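Local atomic coordinates of trichothecene 3-O-acetyltransferase (Gibberella zeae, PDB entry 3B30), a protein that probably transfers an acetyl group from acetyl-coenzyme A to the 3-hydroxyl of trichothecene toxins. Residues T251-T256 against T330-R335; E288-V293 against M312-S317; S378-V383 against L411-P416. All blocks are in the same frame, centred on the assembly; numbering follows the deposited sequence.

Contact 1: T251-T256 against T330-R335; sequences TLDAST and TASRLR. With ETB (Ethyl Coenzyme A), chain B.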
loop_
_atom_site.group_PDB
_atom_site.type_symbol
_atom_site.label_atom_id
_atom_site.label_comp_id
_atom_site.label_asym_id
_atom_site.label_seq_id
_atom_site.Cartn_x
_atom_site.Cartn_y
_atom_site.Cartn_z
ATOM N N THR A 251 -8.847 -12.739 24.954
ATOM C CA THR A 251 -10.294 -12.534 24.716
ATOM C C THR A 251 -10.826 -13.041 23.364
ATOM O O THR A 251 -11.788 -12.495 22.792
ATOM C CB THR A 251 -10.722 -11.055 24.967
ATOM O OG1 THR A 251 -9.905 -10.154 24.197
ATOM C CG2 THR A 251 -10.599 -10.698 26.482
ATOM N N LEU A 252 -10.212 -14.109 22.854
ATOM C CA LEU A 252 -10.564 -14.629 21.536
ATOM C C LEU A 252 -11.905 -15.347 21.546
ATOM O O LEU A 252 -12.325 -15.904 22.587
ATOM C CB LEU A 252 -9.479 -15.565 21.014
ATOM C CG LEU A 252 -8.139 -14.880 20.713
ATOM C CD1 LEU A 252 -7.207 -15.859 20.108
ATOM C CD2 LEU A 252 -8.340 -13.677 19.761
ATOM N N ASP A 253 -12.571 -15.323 20.390
ATOM C CA ASP A 253 -13.740 -16.163 20.155
ATOM C C ASP A 253 -13.327 -17.640 20.256
ATOM O O ASP A 253 -12.158 -17.985 20.005
ATOM C CB ASP A 253 -14.324 -15.885 18.765
ATOM C CG ASP A 253 -15.135 -14.598 18.708
ATOM O OD1 ASP A 253 -15.154 -13.813 19.694
ATOM O OD2 ASP A 253 -15.767 -14.365 17.652
ATOM N N ALA A 254 -14.263 -18.510 20.625
ATOM C CA ALA A 254 -13.971 -19.942 20.728
ATOM C C ALA A 254 -13.558 -20.536 19.377
ATOM O O ALA A 254 -12.825 -21.525 19.318
ATOM C CB ALA A 254 -15.183 -20.708 21.321
ATOM N N SER A 255 -14.009 -19.917 18.284
ATOM C CA SER A 255 -13.740 -20.437 16.954
ATOM C C SER A 255 -12.300 -20.125 16.507
ATOM O O SER A 255 -11.833 -20.653 15.498
ATOM C CB SER A 255 -14.752 -19.863 15.952
ATOM O OG SER A 255 -14.418 -18.516 15.629
ATOM N N THR A 256 -11.601 -19.299 17.285
ATOM C CA THR A 256 -10.368 -18.666 16.834
ATOM C C THR A 256 -9.200 -19.137 17.706
ATOM O O THR A 256 -9.134 -18.761 18.863
ATOM C CB THR A 256 -10.532 -17.106 16.898
ATOM O OG1 THR A 256 -11.542 -16.703 15.961
ATOM C CG2 THR A 256 -9.221 -16.389 16.582
ATOM N N THR A 330 -12.973 -8.509 18.413
ATOM C CA THR A 330 -12.750 -7.769 17.148
ATOM C C THR A 330 -11.626 -8.428 16.325
ATOM O O THR A 330 -11.765 -8.614 15.104
ATOM C CB THR A 330 -12.488 -6.275 17.398
ATOM O OG1 THR A 330 -13.483 -5.776 18.310
ATOM C CG2 THR A 330 -12.536 -5.461 16.056
ATOM N N ALA A 331 -10.536 -8.815 16.979
ATOM C CA ALA A 331 -9.429 -9.479 16.247
ATOM C C ALA A 331 -9.874 -10.801 15.646
ATOM O O ALA A 331 -9.419 -11.181 14.560
ATOM C CB ALA A 331 -8.207 -9.687 17.144
ATOM N N SER A 332 -10.750 -11.520 16.357
ATOM C CA SER A 332 -11.304 -12.769 15.852
ATOM C C SER A 332 -12.077 -12.575 14.546
ATOM O O SER A 332 -12.007 -13.429 13.663
ATOM C CB SER A 332 -12.184 -13.473 16.914
ATOM O OG SER A 332 -11.418 -13.817 18.069
ATOM N N ARG A 333 -12.842 -11.477 14.430
ATOM C CA ARG A 333 -13.564 -11.196 13.158
ATOM C C ARG A 333 -12.558 -11.145 11.991
ATOM O O ARG A 333 -12.805 -11.701 10.925
ATOM C CB ARG A 333 -14.262 -9.838 13.219
ATOM C CG ARG A 333 -15.368 -9.737 14.293
ATOM C CD ARG A 333 -15.905 -8.287 14.374
ATOM N NE ARG A 333 -16.909 -8.104 15.437
ATOM C CZ ARG A 333 -18.221 -8.289 15.256
ATOM N NH1 ARG A 333 -18.668 -8.727 14.085
ATOM N NH2 ARG A 333 -19.081 -8.114 16.267
ATOM N N LEU A 334 -11.448 -10.446 12.206
ATOM C CA LEU A 334 -10.440 -10.258 11.155
ATOM C C LEU A 334 -9.811 -11.590 10.740
ATOM O O LEU A 334 -9.840 -11.954 9.564
ATOM C CB LEU A 334 -9.379 -9.236 11.598
ATOM C CG LEU A 334 -9.945 -7.839 11.911
ATOM C CD1 LEU A 334 -8.851 -6.859 12.267
ATOM C CD2 LEU A 334 -10.797 -7.275 10.783
ATOM N N ARG A 335 -9.311 -12.331 11.731
ATOM C CA ARG A 335 -8.598 -13.596 11.507
ATOM C C ARG A 335 -9.519 -14.654 10.867
ATOM O O ARG A 335 -9.058 -15.475 10.059
ATOM C CB ARG A 335 -8.029 -14.100 12.862
ATOM C CG ARG A 335 -7.348 -15.480 12.863
ATOM C CD ARG A 335 -6.204 -15.608 11.810
ATOM N NE ARG A 335 -5.279 -14.473 11.812
ATOM C CZ ARG A 335 -4.139 -14.428 11.109
ATOM N NH1 ARG A 335 -3.380 -13.341 11.128
ATOM N NH2 ARG A 335 -3.771 -15.458 10.365
HETATM N N1A ETB B . -0.009 -20.351 16.939
HETATM C C2A ETB B . 0.049 -19.046 17.258
HETATM N N3A ETB B . 0.283 -18.104 16.337
HETATM C C4A ETB B . 0.431 -18.430 15.069
HETATM C C5A ETB B . 0.390 -19.741 14.711
HETATM C C6A ETB B . 0.176 -20.736 15.669
HETATM N N6A ETB B . 0.258 -22.016 15.393
HETATM N N7A ETB B . 0.614 -19.774 13.423
HETATM C C8A ETB B . 0.800 -18.547 12.960
HETATM N N9A ETB B . 0.698 -17.702 13.984
HETATM C C1B ETB B . 0.912 -16.275 13.988
HETATM C C2B ETB B . 2.355 -15.907 13.760
HETATM O O2B ETB B . 3.141 -16.142 14.844
HETATM C C3B ETB B . 2.234 -14.474 13.320
HETATM O O3B ETB B . 2.070 -13.718 14.446
HETATM P P3B ETB B . 2.889 -12.500 14.809
HETATM O O7A ETB B . 4.018 -13.085 15.277
HETATM O O8A ETB B . 3.237 -11.758 13.678
HETATM O O9A ETB B . 2.165 -11.780 15.793
HETATM C C4B ETB B . 0.920 -14.507 12.623
HETATM O O4B ETB B . 0.259 -15.663 12.949
HETATM C C5B ETB B . 1.155 -14.421 11.144
HETATM O O5B ETB B . -0.013 -14.453 10.443
HETATM P P1A ETB B . -0.145 -13.914 8.998
HETATM O O1A ETB B . -1.555 -14.121 8.747
HETATM O O2A ETB B . 0.717 -14.619 8.087
HETATM O O3A ETB B . 0.351 -12.447 8.901
HETATM P P2A ETB B . -0.160 -11.164 9.562
HETATM O O4A ETB B . 1.011 -10.557 9.990
HETATM O O5A ETB B . -1.136 -11.468 10.493
HETATM O O6A ETB B . -0.801 -10.338 8.429
HETATM C CBP ETB B . -2.028 -9.848 6.488
HETATM C CCP ETB B . -1.914 -10.737 7.726
HETATM C CDP ETB B . -3.359 -10.126 5.891
HETATM C CEP ETB B . -1.945 -8.362 6.716
HETATM C CAP ETB B . -0.864 -10.179 5.566
HETATM O OAP ETB B . -0.790 -11.514 5.321
HETATM C C9P ETB B . -0.941 -9.375 4.308
HETATM O O9P ETB B . -1.628 -9.946 3.315
HETATM N N8P ETB B . -0.415 -8.172 4.286
HETATM C C7P ETB B . -0.253 -7.344 3.136
HETATM C C6P ETB B . -1.469 -6.573 2.673
HETATM C C5P ETB B . -1.189 -5.794 1.408
HETATM O O5P ETB B . -0.664 -6.281 0.383
HETATM N N4P ETB B . -1.501 -4.550 1.492
HETATM C C3P ETB B . -2.014 -3.813 0.380
#
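Ser-332 is the point at which the loop 251-256 rests on helix 327-335, and the part of the loop that meets it is a type I beta turn from Asp-253 to Thr-256. The turn is closed by Thr-256 N bonding to Asp-253 O. The serine CB packs against two side chains of the turn, with Thr-256 OG1 at 3.4 Å and Asp-253 CG at 3.6 Å. Its hydroxyl serves both sides: OG accepts the backbone N-H of Asp-253 over 3.0 Å in a nearly straight bond (168°) and is also hydrogen-bonded to Gly-328 O one helical turn back. Leu-252 flanks it, CD2 approaching OG to 3.5 Å.

One turn further along the helix, Arg-335 illustrates how a single side chain can serve two surfaces. CB starts toward the loop, and CG, anti to the backbone N (chi1 175°), grazes the methyl CG2 of Thr-256 at 4.3 Å. Bends at chi2 and chi3 then carry the chain away from the turn. NE forms a salt bridge with Asp-263 of helix 261-277, a second-shell carboxylate that probably helps fix the guanidinium's rotation. The group ends at the diphosphate of ethyl coenzyme A, with P1A in its plane at the edge. NH1 reaches both phosphates, bonding to ETB O1A and weakly to ETB O5A. NH2 donates to the first of these oxygens as well, so O1A is gripped by both amino groups, Arg-335 NH2 lying 3.1 Å from ETB O1A.

Contact 2: E288-V293 against M312-S317; sequences EFCRAV and MTYHNS. With ETB (Ethyl Coenzyme A), chain B.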
loop_
_atom_site.group_PDB
_atom_site.type_symbol
_atom_site.label_atom_id
_atom_site.label_comp_id
_atom_site.label_asym_id
_atom_site.label_seq_id
_atom_site.Cartn_x
_atom_site.Cartn_y
_atom_site.Cartn_z
ATOM N N GLU A 288 -18.147 -1.135 8.289
ATOM C CA GLU A 288 -17.425 -2.176 7.538
ATOM C C GLU A 288 -15.909 -1.981 7.630
ATOM O O GLU A 288 -15.412 -0.905 7.354
ATOM C CB GLU A 288 -17.833 -2.189 6.065
ATOM C CG GLU A 288 -17.295 -3.428 5.312
ATOM C CD GLU A 288 -17.804 -3.502 3.904
ATOM O OE1 GLU A 288 -17.692 -2.489 3.196
ATOM O OE2 GLU A 288 -18.296 -4.561 3.488
ATOM N N PHE A 289 -15.194 -3.041 7.999
ATOM C CA PHE A 289 -13.733 -3.027 7.939
ATOM C C PHE A 289 -13.356 -3.715 6.638
ATOM O O PHE A 289 -13.810 -4.827 6.372
ATOM C CB PHE A 289 -13.120 -3.780 9.135
ATOM C CG PHE A 289 -11.637 -3.504 9.357
ATOM C CD1 PHE A 289 -11.225 -2.585 10.319
ATOM C CD2 PHE A 289 -10.656 -4.188 8.617
ATOM C CE1 PHE A 289 -9.857 -2.345 10.562
ATOM C CE2 PHE A 289 -9.276 -3.948 8.858
ATOM C CZ PHE A 289 -8.896 -3.012 9.832
ATOM N N CYS A 290 -12.544 -3.032 5.828
ATOM C CA CYS A 290 -12.032 -3.596 4.595
ATOM C C CYS A 290 -10.533 -3.764 4.768
ATOM O O CYS A 290 -9.803 -2.795 4.972
ATOM C CB CYS A 290 -12.306 -2.668 3.410
ATOM S SG CYS A 290 -14.051 -2.217 3.203
ATOM N N ARG A 291 -10.072 -5.002 4.717
ATOM C CA ARG A 291 -8.663 -5.248 5.000
ATOM C C ARG A 291 -7.920 -5.808 3.768
ATOM O O ARG A 291 -8.321 -6.834 3.219
ATOM C CB ARG A 291 -8.560 -6.232 6.147
ATOM C CG ARG A 291 -7.149 -6.327 6.719
ATOM C CD ARG A 291 -7.049 -7.581 7.604
ATOM N NE ARG A 291 -5.853 -7.589 8.453
ATOM C CZ ARG A 291 -5.582 -8.531 9.354
ATOM N NH1 ARG A 291 -6.420 -9.530 9.509
ATOM N NH2 ARG A 291 -4.490 -8.457 10.105
ATOM N N ALA A 292 -6.833 -5.147 3.365
ATOM C CA ALA A 292 -6.028 -5.620 2.236
ATOM C C ALA A 292 -5.270 -6.887 2.619
ATOM O O ALA A 292 -4.688 -7.000 3.732
ATOM C CB ALA A 292 -5.060 -4.561 1.740
ATOM N N VAL A 293 -5.314 -7.847 1.710
ATOM C CA VAL A 293 -4.641 -9.126 1.889
ATOM C C VAL A 293 -3.826 -9.461 0.627
ATOM O O VAL A 293 -4.351 -9.415 -0.488
ATOM C CB VAL A 293 -5.654 -10.268 2.199
ATOM C CG1 VAL A 293 -4.923 -11.573 2.493
ATOM C CG2 VAL A 293 -6.466 -9.918 3.447
ATOM N N MET A 312 -9.299 -8.108 -0.641
ATOM C CA MET A 312 -9.620 -7.600 0.675
ATOM C C MET A 312 -10.470 -8.658 1.413
ATOM O O MET A 312 -11.058 -9.552 0.777
ATOM C CB MET A 312 -10.380 -6.272 0.571
ATOM C CG MET A 312 -9.541 -5.147 -0.089
ATOM S SD MET A 312 -9.980 -3.526 0.482
ATOM C CE MET A 312 -8.729 -3.197 1.680
ATOM N N THR A 313 -10.504 -8.562 2.741
ATOM C CA THR A 313 -11.523 -9.263 3.543
ATOM C C THR A 313 -12.449 -8.182 4.098
ATOM O O THR A 313 -12.026 -7.051 4.324
ATOM C CB THR A 313 -10.919 -10.158 4.687
ATOM O OG1 THR A 313 -10.170 -9.343 5.591
ATOM C CG2 THR A 313 -10.007 -11.279 4.121
ATOM N N TYR A 314 -13.724 -8.529 4.283
ATOM C CA TYR A 314 -14.777 -7.568 4.651
ATOM C C TYR A 314 -15.434 -8.071 5.925
ATOM O O TYR A 314 -15.698 -9.270 6.055
ATOM C CB TYR A 314 -15.861 -7.469 3.540
ATOM C CG TYR A 314 -15.261 -7.002 2.247
ATOM C CD1 TYR A 314 -14.882 -7.924 1.253
ATOM C CD2 TYR A 314 -14.992 -5.642 2.032
ATOM C CE1 TYR A 314 -14.259 -7.489 0.055
ATOM C CE2 TYR A 314 -14.376 -5.204 0.820
ATOM C CZ TYR A 314 -14.001 -6.144 -0.131
ATOM O OH TYR A 314 -13.399 -5.732 -1.300
ATOM N N HIS A 315 -15.717 -7.135 6.818
ATOM C CA HIS A 315 -16.149 -7.416 8.185
ATOM C C HIS A 315 -17.217 -6.395 8.528
ATOM O O HIS A 315 -16.933 -5.200 8.599
ATOM C CB HIS A 315 -14.967 -7.324 9.142
ATOM C CG HIS A 315 -13.800 -8.150 8.702
ATOM N ND1 HIS A 315 -12.804 -7.650 7.883
ATOM C CD2 HIS A 315 -13.504 -9.456 8.906
ATOM C CE1 HIS A 315 -11.933 -8.612 7.623
ATOM N NE2 HIS A 315 -12.325 -9.710 8.238
ATOM N N ASN A 316 -18.448 -6.869 8.694
ATOM C CA ASN A 316 -19.580 -5.965 8.868
ATOM C C ASN A 316 -20.231 -6.111 10.243
ATOM O O ASN A 316 -20.478 -7.203 10.695
ATOM C CB ASN A 316 -20.587 -6.175 7.756
ATOM C CG ASN A 316 -20.077 -5.663 6.436
ATOM O OD1 ASN A 316 -20.222 -4.491 6.135
ATOM N ND2 ASN A 316 -19.435 -6.535 5.654
ATOM N N SER A 317 -20.475 -4.986 10.887
ATOM C CA SER A 317 -20.997 -4.957 12.241
ATOM C C SER A 317 -21.633 -3.593 12.461
ATOM O O SER A 317 -22.026 -2.912 11.496
ATOM C CB SER A 317 -19.838 -5.211 13.229
ATOM O OG SER A 317 -20.281 -5.403 14.556
HETATM N N1A ETB B . -0.009 -20.351 16.939
HETATM C C2A ETB B . 0.049 -19.046 17.258
HETATM N N3A ETB B . 0.283 -18.104 16.337
HETATM C C4A ETB B . 0.431 -18.430 15.069
HETATM C C5A ETB B . 0.390 -19.741 14.711
HETATM C C6A ETB B . 0.176 -20.736 15.669
HETATM N N6A ETB B . 0.258 -22.016 15.393
HETATM N N7A ETB B . 0.614 -19.774 13.423
HETATM C C8A ETB B . 0.800 -18.547 12.960
HETATM N N9A ETB B . 0.698 -17.702 13.984
HETATM C C1B ETB B . 0.912 -16.275 13.988
HETATM C C2B ETB B . 2.355 -15.907 13.760
HETATM O O2B ETB B . 3.141 -16.142 14.844
HETATM C C3B ETB B . 2.234 -14.474 13.320
HETATM O O3B ETB B . 2.070 -13.718 14.446
HETATM P P3B ETB B . 2.889 -12.500 14.809
HETATM O O7A ETB B . 4.018 -13.085 15.277
HETATM O O8A ETB B . 3.237 -11.758 13.678
HETATM O O9A ETB B . 2.165 -11.780 15.793
HETATM C C4B ETB B . 0.920 -14.507 12.623
HETATM O O4B ETB B . 0.259 -15.663 12.949
HETATM C C5B ETB B . 1.155 -14.421 11.144
HETATM O O5B ETB B . -0.013 -14.453 10.443
HETATM P P1A ETB B . -0.145 -13.914 8.998
HETATM O O1A ETB B . -1.555 -14.121 8.747
HETATM O O2A ETB B . 0.717 -14.619 8.087
HETATM O O3A ETB B . 0.351 -12.447 8.901
HETATM P P2A ETB B . -0.160 -11.164 9.562
HETATM O O4A ETB B . 1.011 -10.557 9.990
HETATM O O5A ETB B . -1.136 -11.468 10.493
HETATM O O6A ETB B . -0.801 -10.338 8.429
HETATM C CBP ETB B . -2.028 -9.848 6.488
HETATM C CCP ETB B . -1.914 -10.737 7.726
HETATM C CDP ETB B . -3.359 -10.126 5.891
HETATM C CEP ETB B . -1.945 -8.362 6.716
HETATM C CAP ETB B . -0.864 -10.179 5.566
HETATM O OAP ETB B . -0.790 -11.514 5.321
HETATM C C9P ETB B . -0.941 -9.375 4.308
HETATM O O9P ETB B . -1.628 -9.946 3.315
HETATM N N8P ETB B . -0.415 -8.172 4.286
HETATM C C7P ETB B . -0.253 -7.344 3.136
HETATM C C6P ETB B . -1.469 -6.573 2.673
HETATM C C5P ETB B . -1.189 -5.794 1.408
HETATM O O5P ETB B . -0.664 -6.281 0.383
HETATM N N4P ETB B . -1.501 -4.550 1.492
HETATM C C3P ETB B . -2.014 -3.813 0.380
HETATM O O HOH W 1 -8.650 -10.365 7.740
#
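Glu-288 and Asn-316 run side by side, pointing the same way, with carboxylate and amide planes turned 55° apart. Asn-316 ND2 donates to Glu-288 OE2 over 3.1 Å; the oxygen lies almost in the amide plane and is approached on its anti side. On the same face Cys-290 SG sits at the edge of the Tyr-314 ring, 3.7 Å from its CD2, a sulfur-aromatic contact made side-on. Met-312, bent at chi3 (99°), folds its methyl back across the neighbouring backbone, and CE comes to 3.9 Å from Ala-292 CB.

These side chains belong to an antiparallel ladder in the mixed sheet of the coenzyme A acyltransferase fold, with 310-318 as the outermost strand and 286-294 next inside. Arg-291 and Thr-313 form a hydrogen-bonded pair, Arg-291 N giving to Thr-313 O at 2.9 Å and Thr-313 N to Arg-291 O at 2.8 Å.

On the opposite face Phe-289 and His-315 also lie alongside each other. The imidazole turns its edge to the Phe-289 carbonyl, where ND1 makes a weak bond to O. Arg-291, extended from CG to NE, runs beside Thr-313. One water joins Arg-291 NH1 to Thr-313 OG1, meeting the guanidinium at its edge and in its plane. NH2 of the same arginine forms salt bridges with Asp-262 and Asp-263, while ETB CCP lies over one face of the guanidinium, 4.2 Å from Arg-291 NH2.

Contact 3: S378-V383 against L411-P416; sequences SSWAKV and LMYFMP. With ETB (Ethyl Coenzyme A), chain B.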
loop_
_atom_site.group_PDB
_atom_site.type_symbol
_atom_site.label_atom_id
_atom_site.label_comp_id
_atom_site.label_asym_id
_atom_site.label_seq_id
_atom_site.Cartn_x
_atom_site.Cartn_y
_atom_site.Cartn_z
ATOM N N SER A 378 -4.743 -0.943 4.621
ATOM C CA SER A 378 -3.737 -1.709 3.878
ATOM C C SER A 378 -2.420 -1.787 4.664
ATOM O O SER A 378 -1.706 -0.788 4.840
ATOM C CB SER A 378 -3.504 -1.128 2.471
ATOM O OG SER A 378 -2.646 -1.988 1.726
ATOM N N SER A 379 -2.107 -2.988 5.164
ATOM C CA SER A 379 -0.882 -3.200 5.935
ATOM C C SER A 379 0.315 -3.460 5.028
ATOM O O SER A 379 0.315 -4.421 4.239
ATOM C CB SER A 379 -1.049 -4.396 6.877
ATOM O OG SER A 379 0.164 -4.706 7.531
ATOM N N TRP A 380 1.350 -2.639 5.152
ATOM C CA TRP A 380 2.615 -2.936 4.444
ATOM C C TRP A 380 3.639 -3.504 5.419
ATOM O O TRP A 380 4.841 -3.572 5.116
ATOM C CB TRP A 380 3.157 -1.654 3.787
ATOM C CG TRP A 380 2.210 -1.035 2.761
ATOM C CD1 TRP A 380 1.130 -1.634 2.175
ATOM C CD2 TRP A 380 2.294 0.277 2.196
ATOM N NE1 TRP A 380 0.531 -0.771 1.292
ATOM C CE2 TRP A 380 1.227 0.405 1.275
ATOM C CE3 TRP A 380 3.155 1.367 2.393
ATOM C CZ2 TRP A 380 0.998 1.576 0.544
ATOM C CZ3 TRP A 380 2.932 2.537 1.655
ATOM C CH2 TRP A 380 1.869 2.629 0.748
ATOM N N ALA A 381 3.162 -3.927 6.597
ATOM C CA ALA A 381 4.055 -4.241 7.726
ATOM C C ALA A 381 5.090 -5.301 7.355
ATOM O O ALA A 381 6.247 -5.197 7.774
ATOM C CB ALA A 381 3.251 -4.698 8.968
ATOM N N LYS A 382 4.675 -6.300 6.569
ATOM C CA LYS A 382 5.533 -7.477 6.235
ATOM C C LYS A 382 6.533 -7.280 5.081
ATOM O O LYS A 382 7.324 -8.189 4.784
ATOM C CB LYS A 382 4.666 -8.700 5.905
ATOM C CG LYS A 382 3.924 -8.590 4.550
ATOM C CD LYS A 382 3.015 -9.797 4.342
ATOM C CE LYS A 382 2.421 -9.825 2.952
ATOM N NZ LYS A 382 2.668 -11.129 2.300
ATOM N N VAL A 383 6.499 -6.127 4.414
ATOM C CA VAL A 383 7.433 -5.930 3.301
ATOM C C VAL A 383 8.851 -5.596 3.796
ATOM O O VAL A 383 9.020 -5.181 4.938
ATOM C CB VAL A 383 6.917 -4.968 2.183
ATOM C CG1 VAL A 383 5.519 -5.388 1.694
ATOM C CG2 VAL A 383 6.946 -3.472 2.600
ATOM N N LEU A 411 -9.172 5.935 4.948
ATOM C CA LEU A 411 -8.045 5.205 4.359
ATOM C C LEU A 411 -6.908 5.153 5.378
ATOM O O LEU A 411 -6.600 6.151 6.037
ATOM C CB LEU A 411 -7.585 5.851 3.047
ATOM C CG LEU A 411 -6.532 5.095 2.210
ATOM C CD1 LEU A 411 -7.114 3.742 1.684
ATOM C CD2 LEU A 411 -6.019 5.953 1.057
ATOM N N MET A 412 -6.271 3.988 5.495
ATOM C CA MET A 412 -5.236 3.780 6.502
ATOM C C MET A 412 -4.146 2.831 6.010
ATOM O O MET A 412 -4.414 1.997 5.167
ATOM C CB MET A 412 -5.841 3.228 7.786
ATOM C CG MET A 412 -6.908 4.110 8.418
ATOM S SD MET A 412 -7.513 3.358 9.950
ATOM C CE MET A 412 -8.888 4.471 10.268
ATOM N N TYR A 413 -2.913 3.031 6.485
ATOM C CA TYR A 413 -1.794 2.105 6.155
ATOM C C TYR A 413 -1.022 1.709 7.404
ATOM O O TYR A 413 -0.932 2.511 8.349
ATOM C CB TYR A 413 -0.794 2.764 5.189
ATOM C CG TYR A 413 -1.409 3.172 3.874
ATOM C CD1 TYR A 413 -1.809 4.489 3.639
ATOM C CD2 TYR A 413 -1.622 2.227 2.869
ATOM C CE1 TYR A 413 -2.399 4.844 2.417
ATOM C CE2 TYR A 413 -2.221 2.574 1.663
ATOM C CZ TYR A 413 -2.598 3.875 1.443
ATOM O OH TYR A 413 -3.179 4.163 0.222
ATOM N N PHE A 414 -0.436 0.500 7.405
ATOM C CA PHE A 414 0.713 0.228 8.296
ATOM C C PHE A 414 1.979 0.318 7.450
ATOM O O PHE A 414 2.039 -0.232 6.340
ATOM C CB PHE A 414 0.674 -1.165 8.936
ATOM C CG PHE A 414 -0.532 -1.412 9.825
ATOM C CD1 PHE A 414 -1.256 -0.344 10.357
ATOM C CD2 PHE A 414 -0.913 -2.714 10.144
ATOM C CE1 PHE A 414 -2.396 -0.586 11.162
ATOM C CE2 PHE A 414 -2.035 -2.962 10.954
ATOM C CZ PHE A 414 -2.765 -1.893 11.452
ATOM N N MET A 415 2.986 0.989 7.986
ATOM C CA MET A 415 4.282 1.028 7.317
ATOM C C MET A 415 4.974 -0.333 7.434
ATOM O O MET A 415 4.586 -1.142 8.286
ATOM C CB MET A 415 5.132 2.120 7.919
ATOM C CG MET A 415 4.526 3.544 7.781
ATOM S SD MET A 415 4.233 4.038 6.066
ATOM C CE MET A 415 2.449 3.912 5.870
ATOM N N PRO A 416 5.992 -0.583 6.583
ATOM C CA PRO A 416 6.879 -1.701 6.846
ATOM C C PRO A 416 7.316 -1.616 8.307
ATOM O O PRO A 416 7.697 -0.528 8.813
ATOM C CB PRO A 416 8.055 -1.461 5.869
ATOM C CG PRO A 416 7.422 -0.725 4.722
ATOM C CD PRO A 416 6.383 0.177 5.367
HETATM N N1A ETB B . -0.009 -20.351 16.939
HETATM C C2A ETB B . 0.049 -19.046 17.258
HETATM N N3A ETB B . 0.283 -18.104 16.337
HETATM C C4A ETB B . 0.431 -18.430 15.069
HETATM C C5A ETB B . 0.390 -19.741 14.711
HETATM C C6A ETB B . 0.176 -20.736 15.669
HETATM N N6A ETB B . 0.258 -22.016 15.393
HETATM N N7A ETB B . 0.614 -19.774 13.423
HETATM C C8A ETB B . 0.800 -18.547 12.960
HETATM N N9A ETB B . 0.698 -17.702 13.984
HETATM C C1B ETB B . 0.912 -16.275 13.988
HETATM C C2B ETB B . 2.355 -15.907 13.760
HETATM O O2B ETB B . 3.141 -16.142 14.844
HETATM C C3B ETB B . 2.234 -14.474 13.320
HETATM O O3B ETB B . 2.070 -13.718 14.446
HETATM P P3B ETB B . 2.889 -12.500 14.809
HETATM O O7A ETB B . 4.018 -13.085 15.277
HETATM O O8A ETB B . 3.237 -11.758 13.678
HETATM O O9A ETB B . 2.165 -11.780 15.793
HETATM C C4B ETB B . 0.920 -14.507 12.623
HETATM O O4B ETB B . 0.259 -15.663 12.949
HETATM C C5B ETB B . 1.155 -14.421 11.144
HETATM O O5B ETB B . -0.013 -14.453 10.443
HETATM P P1A ETB B . -0.145 -13.914 8.998
HETATM O O1A ETB B . -1.555 -14.121 8.747
HETATM O O2A ETB B . 0.717 -14.619 8.087
HETATM O O3A ETB B . 0.351 -12.447 8.901
HETATM P P2A ETB B . -0.160 -11.164 9.562
HETATM O O4A ETB B . 1.011 -10.557 9.990
HETATM O O5A ETB B . -1.136 -11.468 10.493
HETATM O O6A ETB B . -0.801 -10.338 8.429
HETATM C CBP ETB B . -2.028 -9.848 6.488
HETATM C CCP ETB B . -1.914 -10.737 7.726
HETATM C CDP ETB B . -3.359 -10.126 5.891
HETATM C CEP ETB B . -1.945 -8.362 6.716
HETATM C CAP ETB B . -0.864 -10.179 5.566
HETATM O OAP ETB B . -0.790 -11.514 5.321
HETATM C C9P ETB B . -0.941 -9.375 4.308
HETATM O O9P ETB B . -1.628 -9.946 3.315
HETATM N N8P ETB B . -0.415 -8.172 4.286
HETATM C C7P ETB B . -0.253 -7.344 3.136
HETATM C C6P ETB B . -1.469 -6.573 2.673
HETATM C C5P ETB B . -1.189 -5.794 1.408
HETATM O O5P ETB B . -0.664 -6.281 0.383
HETATM N N4P ETB B . -1.501 -4.550 1.492
HETATM C C3P ETB B . -2.014 -3.813 0.380
#
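Beside the pantetheine arm of ethyl coenzyme A, a parallel strand pairing of the seven-stranded mixed sheet brings Ser-378 to Trp-380 against Met-412 to Phe-414, and the first strand then leads into a type I turn. Three backbone bonds join the two: Ser-378 N to Met-412 O, Phe-414 N to Ser-378 O, and Trp-380 N to Phe-414 O at 2.8 Å. At the strand's last residue, Ser-379 turns OG anti to its own N (chi1 174°), within reach of Ala-381 N, which donates to it over 3.2 Å in an ST turn; this OG is also bonded to Asp-262. Phe-414 brings CD2 to 3.5 Å from Ser-379 OG, facing helix 261-277.

On the other side of the sheet Trp-380 crosses Tyr-413 at a slant, their planes 42° apart. Tyr-413 CD2 lies over one face of the indole, offset toward its rim, and Trp-380 CZ2 is 3.6 Å from both CD2 and CE2 of Tyr-413. Farther on, Val-383 CG2 presses on Pro-416 CG at 3.5 Å.

Strand hydrogen bonds and aromatic packing thus hold the two segments together, whereas the ligand amide N4P, at the indole's edge, makes a weak bond to the Ser-379 carbonyl.

Contacts 2 and 3 are buried and belong to one sheet, where strands 286-294 and 375-379 are neighbours. Contact 1 lies at the surface and joins a loop to a helix, with far less buried area and a single hydrogen bond across it. Along the chain, contact 2 is nested within the loop closed by contact 1, and Leu-334 of the helix packs on Arg-291 and His-315. Contact 3 follows in series. All three touch ethyl coenzyme A, each differently: charge meets the diphosphate in contact 1, whereas in contacts 2 and 3 backbone, apolar side chains and the flat face or aliphatic part of charged ones lie along the pantetheine arm.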